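Local coordinates for TCP pilus virulence regulatory protein (Vibrio cholerae, PDB 4MLO) that activates virulence gene transcription, probably by binding DNA as an AraC-family regulator, and holds a fatty acid between its cupin-like and helix-turn-helix parts, at residues Tyr224-Ser227 with Leu228-Gly232. Sequence-based numbering, arbitrary orientation.
With PAM (palmitoleic acid), chain E.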
loop_
_atom_site.group_PDB
_atom_site.type_symbol
_atom_site.label_atom_id
_atom_site.label_comp_id
_atom_site.label_asym_id
_atom_site.label_seq_id
_atom_site.Cartn_x
_atom_site.Cartn_y
_atom_site.Cartn_z
ATOM N N TYR A 224 -0.117 8.096 7.415
ATOM C CA TYR A 224 -0.583 8.135 8.795
ATOM C C TYR A 224 -1.929 8.851 8.906
ATOM O O TYR A 224 -2.854 8.362 9.579
ATOM C CB TYR A 224 0.512 8.787 9.653
ATOM C CG TYR A 224 0.324 8.735 11.146
ATOM C CD1 TYR A 224 -0.393 9.689 11.800
ATOM C CD2 TYR A 224 0.994 7.779 11.908
ATOM C CE1 TYR A 224 -0.541 9.670 13.192
ATOM C CE2 TYR A 224 0.839 7.753 13.304
ATOM C CZ TYR A 224 0.042 8.704 13.917
ATOM O OH TYR A 224 -0.132 8.734 15.302
ATOM N N SER A 225 -2.086 9.987 8.216
ATOM C CA SER A 225 -3.360 10.710 8.268
ATOM C C SER A 225 -4.502 9.867 7.690
ATOM O O SER A 225 -5.646 9.954 8.163
ATOM C CB SER A 225 -3.244 12.051 7.528
ATOM O OG SER A 225 -3.282 11.963 6.106
ATOM N N ILE A 226 -4.218 9.121 6.630
ATOM C CA ILE A 226 -5.217 8.247 6.023
ATOM C C ILE A 226 -5.630 7.188 7.028
ATOM O O ILE A 226 -6.813 6.947 7.252
ATOM C CB ILE A 226 -4.669 7.653 4.712
ATOM C CG1 ILE A 226 -4.671 8.735 3.646
ATOM C CG2 ILE A 226 -5.517 6.510 4.235
ATOM C CD1 ILE A 226 -3.830 8.387 2.452
ATOM N N SER A 227 -4.643 6.584 7.708
ATOM C CA SER A 227 -4.951 5.630 8.769
ATOM C C SER A 227 -5.831 6.237 9.844
ATOM O O SER A 227 -6.769 5.580 10.311
ATOM C CB SER A 227 -3.659 5.102 9.386
ATOM O OG SER A 227 -2.969 4.292 8.465
ATOM N N LEU A 228 -5.562 7.485 10.260
ATOM C CA LEU A 228 -6.407 8.124 11.268
ATOM C C LEU A 228 -7.819 8.323 10.757
ATOM O O LEU A 228 -8.798 8.103 11.492
ATOM C CB LEU A 228 -5.842 9.470 11.684
ATOM C CG LEU A 228 -4.554 9.536 12.453
ATOM C CD1 LEU A 228 -4.161 10.968 12.501
ATOM C CD2 LEU A 228 -4.775 9.003 13.863
ATOM N N MET A 229 -7.958 8.757 9.510
ATOM C CA MET A 229 -9.300 8.930 8.979
ATOM C C MET A 229 -10.038 7.605 8.880
ATOM O O MET A 229 -11.261 7.556 9.070
ATOM C CB MET A 229 -9.227 9.634 7.620
ATOM C CG MET A 229 -8.778 11.079 7.816
ATOM S SD MET A 229 -8.786 12.073 6.304
ATOM C CE MET A 229 -7.120 11.831 5.705
ATOM N N LYS A 230 -9.331 6.525 8.576
ATOM C CA LYS A 230 -9.992 5.226 8.512
ATOM C C LYS A 230 -10.472 4.749 9.871
ATOM O O LYS A 230 -11.352 3.879 9.919
ATOM C CB LYS A 230 -9.054 4.187 7.892
ATOM C CG LYS A 230 -8.876 4.322 6.396
ATOM C CD LYS A 230 -7.927 3.242 5.884
ATOM C CE LYS A 230 -7.837 3.298 4.401
ATOM N NZ LYS A 230 -7.175 2.058 3.897
ATOM N N THR A 231 -9.935 5.274 10.968
ATOM C CA THR A 231 -10.444 4.916 12.287
ATOM C C THR A 231 -11.622 5.783 12.720
ATOM O O THR A 231 -12.127 5.594 13.829
ATOM C CB THR A 231 -9.355 5.010 13.364
ATOM O OG1 THR A 231 -9.036 6.382 13.626
ATOM C CG2 THR A 231 -8.093 4.235 12.980
ATOM N N GLY A 232 -12.065 6.722 11.884
ATOM C CA GLY A 232 -13.190 7.588 12.193
ATOM C C GLY A 232 -12.849 8.995 12.659
ATOM O O GLY A 232 -13.769 9.767 12.961
HETATM C C1 PAM E . -6.103 3.363 1.167
HETATM O O1 PAM E . -7.218 2.791 1.311
HETATM O O2 PAM E . -5.094 2.999 1.816
HETATM C C2 PAM E . -5.960 4.524 0.222
HETATM C C3 PAM E . -4.900 4.259 -0.859
HETATM C C4 PAM E . -5.296 3.033 -1.677
HETATM C C5 PAM E . -4.327 2.749 -2.820
HETATM C C6 PAM E . -4.666 1.431 -3.514
HETATM C C7 PAM E . -6.047 1.439 -4.169
HETATM C C8 PAM E . -6.081 2.376 -5.363
HETATM C C9 PAM E . -7.468 2.463 -5.994
HETATM C C10 PAM E . -8.488 3.144 -5.460
HETATM C C11 PAM E . -8.379 3.874 -4.132
HETATM C C12 PAM E . -9.259 5.122 -4.056
HETATM C C13 PAM E . -8.799 5.951 -2.855
HETATM C C14 PAM E . -9.223 7.405 -2.873
HETATM C C15 PAM E . -8.730 8.136 -4.114
HETATM C C16 PAM E . -8.599 9.621 -3.882
#
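Lys230 N donates to Ile226 O at 2.9 Å, with an N-H...O angle of 154° and the donor nearly in line with the carbonyl bond. Equivalent i to i+4 bonds run from Leu228 to Tyr224 and from Met229 to Ser225, whereas Thr231 N reaches Ser227 O only weakly, at 3.2 Å and 131°, as the helix ends. There the carbonyl of Leu228 takes over: it accepts both Thr231 N and Thr231 OG1, the latter at 2.8 Å.

The Lys230 side chain runs fully extended beyond CG, beside Ile226 and pointing the same way, with CE 4.0 Å from Ile226 CG2. This carries NZ to the palmitoleic acid carboxylate, where it donates to O1 at 2.7 Å. Asn10 also accepts from NZ, and Tyr12 and Lys31 bind the same fatty acid, so the cupin-like domain shares the headgroup with this helix.

On another flank, Leu228 CD1 lies obliquely against the Tyr224 ring, 3.9 Å from CE1. Met229 bends at chi3 (-91°), folding its CE back to 3.4 Å from Ser225 O; Phe255 and Tyr266 cover this sulfur-bearing chain from helices 248-259 and 263-271. Ser225 OG is hydrogen-bonded to Ile222 O, three residues earlier.

Gly232 leaves the helix with positive phi while its N is hydrogen-bonded to Met229 O, one of the bonds back into the last turn; this Schellman motif ends helix 213-230, placing a fatty-acid-binding lysine in the final turn of a helix packed among the helix-turn-helix elements of an AraC-family regulator.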